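Local coordinates for protein ribonuclease mar1, putative (Trypanosoma cruzi, PDB 1YZV) that probably acts as a hydrolase of the isochorismatase superfamily, although its substrate and reaction have not been established, at residues E30-R35 against G117-V122; I64-Y69 against F94-P99; H87-K92 against V98-P103. All coordinates share one frame; numbering follows the deposited sequence.

Interaction 1. Residues E30-R35 against G117-V122; sequences EKFMGR and GFETHV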
loop_
_atom_site.group_PDB
_atom_site.type_symbol
_atom_site.label_atom_id
_atom_site.label_comp_id
_atom_site.label_asym_id
_atom_site.label_seq_id
_atom_site.Cartn_x
_atom_site.Cartn_y
_atom_site.Cartn_z
ATOM N N GLU A 30 -25.026 -18.650 9.078
ATOM C CA GLU A 30 -24.719 -19.580 10.155
ATOM C C GLU A 30 -23.531 -20.472 9.858
ATOM O O GLU A 30 -22.663 -20.628 10.706
ATOM C CB GLU A 30 -25.968 -20.428 10.567
ATOM C CG GLU A 30 -27.127 -19.623 11.253
ATOM C CD GLU A 30 -26.800 -19.026 12.662
ATOM O OE1 GLU A 30 -25.651 -19.149 13.152
ATOM O OE2 GLU A 30 -27.683 -18.359 13.261
ATOM N N LYS A 31 -23.419 -21.019 8.657
ATOM C CA LYS A 31 -22.348 -22.003 8.450
ATOM C C LYS A 31 -20.940 -21.399 8.353
ATOM O O LYS A 31 -19.962 -22.088 8.578
ATOM C CB LYS A 31 -22.638 -22.926 7.263
ATOM C CG LYS A 31 -23.780 -23.958 7.573
ATOM C CD LYS A 31 -23.592 -24.671 8.940
ATOM C CE LYS A 31 -24.310 -26.025 9.019
ATOM N NZ LYS A 31 -23.418 -27.098 9.636
ATOM N N PHE A 32 -20.863 -20.099 8.114
ATOM C CA PHE A 32 -19.595 -19.378 8.095
ATOM C C PHE A 32 -19.111 -18.974 9.505
ATOM O O PHE A 32 -17.953 -18.545 9.660
ATOM C CB PHE A 32 -19.751 -18.065 7.310
ATOM C CG PHE A 32 -20.045 -18.234 5.853
ATOM C CD1 PHE A 32 -19.010 -18.489 4.946
ATOM C CD2 PHE A 32 -21.316 -17.939 5.360
ATOM C CE1 PHE A 32 -19.259 -18.513 3.563
ATOM C CE2 PHE A 32 -21.592 -17.971 3.980
ATOM C CZ PHE A 32 -20.566 -18.265 3.085
ATOM N N MET A 33 -20.027 -18.938 10.471
ATOM C CA MET A 33 -19.724 -18.342 11.780
ATOM C C MET A 33 -18.559 -19.041 12.460
ATOM O O MET A 33 -17.719 -18.375 13.064
ATOM C CB MET A 33 -20.947 -18.351 12.690
ATOM C CG MET A 33 -22.103 -17.453 12.224
ATOM S SD MET A 33 -21.614 -15.688 12.047
ATOM C CE MET A 33 -21.333 -15.301 13.763
ATOM N N GLY A 34 -18.463 -20.359 12.283
ATOM C CA GLY A 34 -17.423 -21.141 12.907
ATOM C C GLY A 34 -16.190 -21.358 12.062
ATOM O O GLY A 34 -15.410 -22.244 12.375
ATOM N N ARG A 35 -16.131 -20.728 10.900
ATOM C CA ARG A 35 -15.086 -20.916 9.896
ATOM C C ARG A 35 -14.357 -19.581 9.584
ATOM O O ARG A 35 -13.243 -19.572 9.121
ATOM C CB ARG A 35 -15.762 -21.460 8.615
ATOM C CG ARG A 35 -16.717 -22.649 8.898
ATOM C CD ARG A 35 -17.468 -23.075 7.647
ATOM N NE ARG A 35 -16.586 -23.582 6.619
ATOM C CZ ARG A 35 -16.346 -24.873 6.392
ATOM N NH1 ARG A 35 -16.985 -25.830 7.073
ATOM N NH2 ARG A 35 -15.493 -25.206 5.421
ATOM N N GLY A 117 -18.986 -8.083 5.061
ATOM C CA GLY A 117 -19.467 -9.437 5.289
ATOM C C GLY A 117 -18.496 -10.505 4.839
ATOM O O GLY A 117 -17.252 -10.356 5.015
ATOM N N PHE A 118 -19.072 -11.636 4.432
ATOM C CA PHE A 118 -18.315 -12.819 4.055
ATOM C C PHE A 118 -18.500 -13.133 2.552
ATOM O O PHE A 118 -19.558 -12.886 1.994
ATOM C CB PHE A 118 -18.787 -14.053 4.782
ATOM C CG PHE A 118 -18.853 -13.942 6.300
ATOM C CD1 PHE A 118 -17.944 -13.219 7.016
ATOM C CD2 PHE A 118 -19.694 -14.829 6.985
ATOM C CE1 PHE A 118 -18.005 -13.220 8.422
ATOM C CE2 PHE A 118 -19.765 -14.828 8.376
ATOM C CZ PHE A 118 -18.951 -13.988 9.085
ATOM N N GLU A 119 -17.480 -13.687 1.895
ATOM C CA GLU A 119 -16.102 -13.703 2.342
ATOM C C GLU A 119 -15.427 -12.543 1.599
ATOM O O GLU A 119 -15.826 -12.209 0.475
ATOM C CB GLU A 119 -15.414 -15.031 1.977
ATOM C CG GLU A 119 -15.885 -16.207 2.802
ATOM C CD GLU A 119 -14.994 -17.452 2.669
ATOM O OE1 GLU A 119 -13.804 -17.437 3.033
ATOM O OE2 GLU A 119 -15.520 -18.467 2.228
ATOM N N THR A 120 -14.423 -11.951 2.230
ATOM C CA THR A 120 -13.730 -10.747 1.714
ATOM C C THR A 120 -13.244 -10.903 0.265
ATOM O O THR A 120 -13.451 -10.025 -0.551
ATOM C CB THR A 120 -12.559 -10.360 2.634
ATOM O OG1 THR A 120 -12.999 -10.375 4.004
ATOM C CG2 THR A 120 -12.024 -8.953 2.304
ATOM N N HIS A 121 -12.666 -12.065 -0.056
ATOM C CA HIS A 121 -12.027 -12.316 -1.332
ATOM C C HIS A 121 -12.949 -12.904 -2.370
ATOM O O HIS A 121 -12.530 -13.195 -3.502
ATOM C CB HIS A 121 -10.804 -13.220 -1.145
ATOM C CG HIS A 121 -11.128 -14.589 -0.641
ATOM N ND1 HIS A 121 -11.756 -14.801 0.565
ATOM C CD2 HIS A 121 -10.943 -15.819 -1.198
ATOM C CE1 HIS A 121 -12.009 -16.093 0.697
ATOM N NE2 HIS A 121 -11.454 -16.739 -0.316
ATOM N N VAL A 122 -14.199 -13.135 -1.990
ATOM C CA VAL A 122 -15.185 -13.698 -2.934
ATOM C C VAL A 122 -16.396 -12.796 -3.134
ATOM O O VAL A 122 -16.367 -11.855 -3.929
ATOM C CB VAL A 122 -15.579 -15.150 -2.560
ATOM C CG1 VAL A 122 -16.557 -15.763 -3.597
ATOM C CG2 VAL A 122 -14.313 -16.019 -2.505
#
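Phe32 and Phe118 meet side by side, the two side chains running past one another in opposite directions. At the tightest point Phe32 CB reaches the Phe118 ring obliquely, 3.3 Å from Phe118 CD2. The ring planes are inclined at 55° with centroids 5.5 Å apart, an oblique packing that is neither a stack nor a T-shape. With its CG beside the backbone N (chi1 -65°), Phe32 lies alongside Phe118, and Phe118 CB comes over one face of its ring. The contact lies at the topological switch point of the parallel alpha/beta sheet of the isochorismatase-like fold, where the chain leaves the neighbouring strands 20-26 and 110-118. In 117-122 the strand gives way to helix 120-133, the peptide bond before Glu119 is cis, and Glu119 takes the N-cap position of the helix. Segment 30-35, a short and weakly bonded helical turn following strand 20-26, covers this junction. Met33, its chain folded at both chi2 and chi3, brings SD to the edge of the Phe118 ring, 4.2 Å from Phe118 CE2, in a Met-aromatic contact. Helix 39-56 also packs on Phe118, through Ser39 and Cys42. Glu119 is extended beyond CG and places its carboxylate near the edge of Phe32, with Glu119 OE2 4.0 Å from Phe32 CE1, while its other oxygen, OE1, is held by the backbone N of Gln148.

Interaction 2. Residues I64-Y69 against F94-P99; sequences IVTEQY and FAMLVP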
loop_
_atom_site.group_PDB
_atom_site.type_symbol
_atom_site.label_atom_id
_atom_site.label_comp_id
_atom_site.label_asym_id
_atom_site.label_seq_id
_atom_site.Cartn_x
_atom_site.Cartn_y
_atom_site.Cartn_z
ATOM N N ILE A 64 -29.780 -3.904 2.745
ATOM C CA ILE A 64 -29.859 -5.028 1.842
ATOM C C ILE A 64 -28.996 -6.182 2.319
ATOM O O ILE A 64 -27.801 -6.015 2.610
ATOM C CB ILE A 64 -29.415 -4.588 0.401
ATOM C CG1 ILE A 64 -30.262 -3.380 0.022
ATOM C CG2 ILE A 64 -29.464 -5.774 -0.570
ATOM C CD1 ILE A 64 -30.215 -2.990 -1.350
ATOM N N VAL A 65 -29.642 -7.334 2.493
ATOM C CA VAL A 65 -28.998 -8.560 2.955
ATOM C C VAL A 65 -29.093 -9.619 1.853
ATOM O O VAL A 65 -30.168 -9.833 1.247
ATOM C CB VAL A 65 -29.684 -9.104 4.218
ATOM C CG1 VAL A 65 -28.918 -10.278 4.776
ATOM C CG2 VAL A 65 -29.847 -7.980 5.272
ATOM N N THR A 66 -27.973 -10.276 1.580
ATOM C CA THR A 66 -28.008 -11.469 0.742
ATOM C C THR A 66 -27.593 -12.697 1.544
ATOM O O THR A 66 -26.942 -12.606 2.586
ATOM C CB THR A 66 -27.109 -11.344 -0.491
ATOM O OG1 THR A 66 -25.756 -11.043 -0.081
ATOM C CG2 THR A 66 -27.660 -10.277 -1.410
ATOM N N GLU A 67 -28.092 -13.839 1.099
ATOM C CA GLU A 67 -27.709 -15.120 1.638
ATOM C C GLU A 67 -27.336 -15.990 0.479
ATOM O O GLU A 67 -28.133 -16.174 -0.462
ATOM C CB GLU A 67 -28.869 -15.697 2.427
ATOM C CG GLU A 67 -29.294 -14.809 3.608
ATOM C CD GLU A 67 -30.508 -15.306 4.395
ATOM O OE1 GLU A 67 -31.311 -16.060 3.830
ATOM O OE2 GLU A 67 -30.717 -14.828 5.559
ATOM N N GLN A 68 -26.124 -16.511 0.528
ATOM C CA GLN A 68 -25.624 -17.441 -0.483
ATOM C C GLN A 68 -26.170 -18.834 -0.205
ATOM O O GLN A 68 -26.047 -19.336 0.911
ATOM C CB GLN A 68 -24.107 -17.508 -0.463
ATOM C CG GLN A 68 -23.492 -18.455 -1.457
ATOM C CD GLN A 68 -23.486 -17.921 -2.880
ATOM O OE1 GLN A 68 -23.736 -16.729 -3.110
ATOM N NE2 GLN A 68 -23.106 -18.782 -3.834
ATOM N N TYR A 69 -26.963 -19.350 -1.137
ATOM C CA TYR A 69 -27.467 -20.710 -1.033
ATOM C C TYR A 69 -27.835 -21.110 0.429
ATOM O O TYR A 69 -27.233 -22.059 1.011
ATOM C CB TYR A 69 -26.418 -21.677 -1.604
ATOM C CG TYR A 69 -26.899 -23.100 -1.646
ATOM C CD1 TYR A 69 -28.106 -23.412 -2.269
ATOM C CD2 TYR A 69 -26.126 -24.128 -1.161
ATOM C CE1 TYR A 69 -28.618 -24.693 -2.239
ATOM C CE2 TYR A 69 -26.593 -25.438 -1.179
ATOM C CZ TYR A 69 -27.841 -25.711 -1.726
ATOM O OH TYR A 69 -28.325 -26.997 -1.752
ATOM N N PHE A 94 -21.874 -14.682 -6.879
ATOM C CA PHE A 94 -21.023 -14.307 -5.739
ATOM C C PHE A 94 -21.255 -12.816 -5.428
ATOM O O PHE A 94 -21.597 -12.456 -4.295
ATOM C CB PHE A 94 -19.560 -14.641 -5.992
ATOM C CG PHE A 94 -19.312 -16.099 -6.214
ATOM C CD1 PHE A 94 -19.957 -17.052 -5.441
ATOM C CD2 PHE A 94 -18.480 -16.515 -7.223
ATOM C CE1 PHE A 94 -19.775 -18.407 -5.683
ATOM C CE2 PHE A 94 -18.192 -17.848 -7.412
ATOM C CZ PHE A 94 -18.904 -18.816 -6.672
ATOM N N ALA A 95 -21.236 -11.988 -6.461
ATOM C CA ALA A 95 -21.660 -10.561 -6.309
ATOM C C ALA A 95 -23.137 -10.416 -5.892
ATOM O O ALA A 95 -24.007 -11.166 -6.342
ATOM C CB ALA A 95 -21.380 -9.788 -7.562
ATOM N N MET A 96 -23.429 -9.387 -5.084
ATOM C CA MET A 96 -24.748 -9.188 -4.514
ATOM C C MET A 96 -25.720 -8.559 -5.510
ATOM O O MET A 96 -26.922 -8.541 -5.228
ATOM C CB MET A 96 -24.691 -8.306 -3.264
ATOM C CG MET A 96 -23.934 -8.921 -2.112
ATOM S SD MET A 96 -23.817 -7.745 -0.746
ATOM C CE MET A 96 -25.524 -7.523 -0.280
ATOM N N LEU A 97 -25.256 -8.213 -6.715
ATOM C CA LEU A 97 -26.042 -7.358 -7.619
ATOM C C LEU A 97 -26.938 -8.165 -8.523
ATOM O O LEU A 97 -26.883 -8.075 -9.766
ATOM C CB LEU A 97 -25.138 -6.408 -8.425
ATOM C CG LEU A 97 -24.531 -5.289 -7.588
ATOM C CD1 LEU A 97 -23.616 -4.503 -8.497
ATOM C CD2 LEU A 97 -25.621 -4.368 -7.059
ATOM N N VAL A 98 -27.734 -8.994 -7.881
ATOM C CA VAL A 98 -28.634 -9.882 -8.576
ATOM C C VAL A 98 -29.878 -9.086 -8.981
ATOM O O VAL A 98 -30.121 -7.997 -8.455
ATOM C CB VAL A 98 -28.952 -11.114 -7.710
ATOM C CG1 VAL A 98 -27.660 -11.936 -7.471
ATOM C CG2 VAL A 98 -29.553 -10.727 -6.364
ATOM N N PRO A 99 -30.638 -9.596 -9.959
ATOM C CA PRO A 99 -31.802 -8.832 -10.470
ATOM C C PRO A 99 -32.792 -8.296 -9.418
ATOM O O PRO A 99 -33.290 -7.210 -9.580
ATOM C CB PRO A 99 -32.484 -9.819 -11.422
ATOM C CG PRO A 99 -31.386 -10.763 -11.870
ATOM C CD PRO A 99 -30.402 -10.850 -10.720
#
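Thr66 and Met96 supply the larger apolar share of this buried contact, in which the loop between strand 87-91 and helix 102-105 lies over strand 61-68 of the parallel sheet. The thioether chain, straight through chi2 and turned only at chi3 (64°), sets its methyl against both branches of Thr66, with Met96 CE 3.7 Å from Thr66 CG2 and 3.5 Å from Thr66 OG1. Ile64 CG2 is 4.3 Å from the same Met96 CE.

Polar atoms meet carbon here. Thr66 OG1 sits 3.5 Å from Met96 CG, and its hydrogen-bonding partner is Asp27 OD1. Gln68 bends at chi2 (76°) and sets its amide nitrogen at the edge of the Phe94 ring, 3.8 Å between Gln68 NE2 and Phe94 CE1, with the amide and ring planes 36° apart. Both ends of that amide are engaged, OE1 by Lys91 NZ and NE2 by Lys92 O, which fixes its rotation. Asp27 and Lys91 are probably members of the Asp-Lys-Cys triad known in the family.

The chemistry implies that buried hydroxyl and amide groups at the C-terminal end of strand 61-68 find their polar partners outside this pairing, while the loop contributes carbon to the contact.

Interaction 3. Residues H87-K92 against V98-P103; sequences HVFSKK and VPQVMP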
loop_
_atom_site.group_PDB
_atom_site.type_symbol
_atom_site.label_atom_id
_atom_site.label_comp_id
_atom_site.label_asym_id
_atom_site.label_seq_id
_atom_site.Cartn_x
_atom_site.Cartn_y
_atom_site.Cartn_z
ATOM N N HIS A 87 -34.190 -5.675 3.289
ATOM C CA HIS A 87 -34.541 -6.468 2.097
ATOM C C HIS A 87 -33.558 -7.653 2.012
ATOM O O HIS A 87 -32.326 -7.437 1.949
ATOM C CB HIS A 87 -34.401 -5.590 0.864
ATOM C CG HIS A 87 -35.225 -4.340 0.903
ATOM N ND1 HIS A 87 -36.460 -4.250 0.286
ATOM C CD2 HIS A 87 -34.938 -3.086 1.351
ATOM C CE1 HIS A 87 -36.913 -3.010 0.387
ATOM N NE2 HIS A 87 -36.021 -2.288 1.047
ATOM N N VAL A 88 -34.070 -8.878 2.162
ATOM C CA VAL A 88 -33.249 -10.068 2.256
ATOM C C VAL A 88 -33.456 -10.951 1.014
ATOM O O VAL A 88 -34.588 -11.201 0.619
ATOM C CB VAL A 88 -33.568 -10.859 3.508
ATOM C CG1 VAL A 88 -32.644 -12.069 3.662
ATOM C CG2 VAL A 88 -33.492 -9.969 4.746
ATOM N N PHE A 89 -32.374 -11.345 0.354
ATOM C CA PHE A 89 -32.489 -12.116 -0.882
ATOM C C PHE A 89 -31.535 -13.298 -0.874
ATOM O O PHE A 89 -30.419 -13.241 -0.353
ATOM C CB PHE A 89 -32.158 -11.263 -2.098
ATOM C CG PHE A 89 -32.941 -9.981 -2.189
ATOM C CD1 PHE A 89 -34.191 -9.961 -2.759
ATOM C CD2 PHE A 89 -32.420 -8.795 -1.713
ATOM C CE1 PHE A 89 -34.919 -8.770 -2.814
ATOM C CE2 PHE A 89 -33.110 -7.610 -1.826
ATOM C CZ PHE A 89 -34.370 -7.602 -2.352
ATOM N N SER A 90 -31.952 -14.344 -1.563
ATOM C CA SER A 90 -31.131 -15.529 -1.784
ATOM C C SER A 90 -30.382 -15.373 -3.075
ATOM O O SER A 90 -30.907 -14.787 -3.986
ATOM C CB SER A 90 -32.040 -16.745 -1.887
ATOM O OG SER A 90 -32.284 -17.109 -0.555
ATOM N N LYS A 91 -29.159 -15.893 -3.145
ATOM C CA LYS A 91 -28.384 -15.910 -4.399
ATOM C C LYS A 91 -27.436 -17.121 -4.510
ATOM O O LYS A 91 -26.934 -17.646 -3.521
ATOM C CB LYS A 91 -27.544 -14.623 -4.563
ATOM C CG LYS A 91 -26.431 -14.477 -3.457
ATOM C CD LYS A 91 -25.738 -13.127 -3.499
ATOM C CE LYS A 91 -24.459 -13.032 -2.619
ATOM N NZ LYS A 91 -23.426 -14.097 -2.868
ATOM N N LYS A 92 -27.040 -17.379 -5.751
ATOM C CA LYS A 92 -25.925 -18.223 -6.094
ATOM C C LYS A 92 -24.797 -17.425 -6.763
ATOM O O LYS A 92 -23.664 -17.859 -6.722
ATOM C CB LYS A 92 -26.391 -19.357 -6.998
ATOM C CG LYS A 92 -27.342 -20.303 -6.237
ATOM C CD LYS A 92 -27.383 -21.666 -6.864
ATOM C CE LYS A 92 -28.388 -22.580 -6.141
ATOM N NZ LYS A 92 -29.811 -22.143 -6.418
ATOM N N VAL A 98 -27.734 -8.994 -7.881
ATOM C CA VAL A 98 -28.634 -9.882 -8.576
ATOM C C VAL A 98 -29.878 -9.086 -8.981
ATOM O O VAL A 98 -30.121 -7.997 -8.455
ATOM C CB VAL A 98 -28.952 -11.114 -7.710
ATOM C CG1 VAL A 98 -27.660 -11.936 -7.471
ATOM C CG2 VAL A 98 -29.553 -10.727 -6.364
ATOM N N PRO A 99 -30.638 -9.596 -9.959
ATOM C CA PRO A 99 -31.802 -8.832 -10.470
ATOM C C PRO A 99 -32.792 -8.296 -9.418
ATOM O O PRO A 99 -33.290 -7.210 -9.580
ATOM C CB PRO A 99 -32.484 -9.819 -11.422
ATOM C CG PRO A 99 -31.386 -10.763 -11.870
ATOM C CD PRO A 99 -30.402 -10.850 -10.720
ATOM N N GLN A 100 -33.004 -8.990 -8.316
ATOM C CA GLN A 100 -33.876 -8.472 -7.255
ATOM C C GLN A 100 -33.300 -7.289 -6.446
ATOM O O GLN A 100 -34.036 -6.572 -5.729
ATOM C CB GLN A 100 -34.211 -9.592 -6.280
ATOM C CG GLN A 100 -35.353 -10.507 -6.742
ATOM C CD GLN A 100 -35.790 -11.470 -5.640
ATOM O OE1 GLN A 100 -35.032 -12.378 -5.248
ATOM N NE2 GLN A 100 -36.980 -11.225 -5.074
ATOM N N VAL A 101 -31.975 -7.215 -6.411
ATOM C CA VAL A 101 -31.273 -6.123 -5.727
ATOM C C VAL A 101 -31.172 -4.844 -6.559
ATOM O O VAL A 101 -31.283 -3.739 -6.028
ATOM C CB VAL A 101 -29.859 -6.602 -5.310
ATOM C CG1 VAL A 101 -28.971 -5.435 -4.825
ATOM C CG2 VAL A 101 -30.007 -7.676 -4.252
ATOM N N MET A 102 -31.124 -4.999 -7.879
ATOM C CA MET A 102 -30.893 -3.885 -8.781
ATOM C C MET A 102 -31.895 -2.729 -8.676
ATOM O O MET A 102 -31.465 -1.585 -8.682
ATOM C CB MET A 102 -30.774 -4.397 -10.232
ATOM C CG MET A 102 -29.495 -5.160 -10.483
ATOM S SD MET A 102 -28.036 -4.085 -10.536
ATOM C CE MET A 102 -28.127 -3.354 -12.173
ATOM N N PRO A 103 -33.212 -3.002 -8.530
ATOM C CA PRO A 103 -34.178 -1.904 -8.345
ATOM C C PRO A 103 -34.037 -1.124 -7.016
ATOM O O PRO A 103 -34.753 -0.122 -6.782
ATOM C CB PRO A 103 -35.539 -2.610 -8.369
ATOM C CG PRO A 103 -35.269 -4.034 -8.818
ATOM C CD PRO A 103 -33.856 -4.325 -8.473
HETATM O O HOH W 1 -34.681 -14.072 -2.852
#
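Lys91, whose CB touches Val98, has its NZ gripped by four groups: it forms a salt bridge with Asp27 OD2 and hydrogen bonds to Gln68 OE1 and to the carbonyl oxygens of Arg93 and Phe94. In relatives of this family a catalytic triad of Asp, Lys and Cys is known, and the Asp27-Lys91 pair is consistent with two of its members. Segment 98-103 leads into helix 102-105, part of the crossover connecting edge strand 87-91 with strand 110-118 in the parallel sheet of the isochorismatase-like fold. Val98 O starts that turn, accepting from Val101 N at 2.9 Å and from Met102 N at 3.2 Å.

Packing of the turn against the edge strand centres on Phe89. Gln100 crosses its ring obliquely, with Gln100 CB 3.5 Å from Phe89 CD1, and the backbone carbonyl carbon of Gln100 lies over one face, displaced toward the rim. The carbonyl oxygen is also near, Gln100 O being 3.5 Å from Phe89 CZ, whereas the side-chain amide is turned steeply, at 71° to the ring plane. Val101 adds a methyl from an oblique direction, with Val101 CG2 3.7 Å from Phe89 CD2. Leu104 of helix 102-105 also touches Phe89.

Two residues on, at the end of the strand, Lys91 CB is 4.0 Å from Val98 CG1. From there the lysine leads away from the turn, its CG held between backbone N and carbonyl carbon (chi1 65°). A single water bridges the segments, accepting from Ser90 N at 3.0 Å and donating to Gln100 OE1 at the same 3.0 Å.

In the fold
Interactions 2 and 3 are practically one site: their centres lie 5 Å apart, they share Val98 and Pro99, and their strands are neighbours in the sheet, with Gln68 OE1 and Lys91 NZ 2.7 Å apart in a probable hydrogen bond. Interaction 1 stands about 14 Å from interaction 2 and 18 Å from interaction 3, centre to centre, and closes a chain loop in which both others are nested. It meets interaction 2 where Val122 CG1 packs 3.8 Å from Phe94 CG. Lys91 of interaction 3, its partner Asp27, bonded also by Thr66 of interaction 2, and Cys123, which Phe94 touches, are probably the Asp-Lys-Cys triad known in family relatives. All three reach the second subunit, interaction 3 through Lys92.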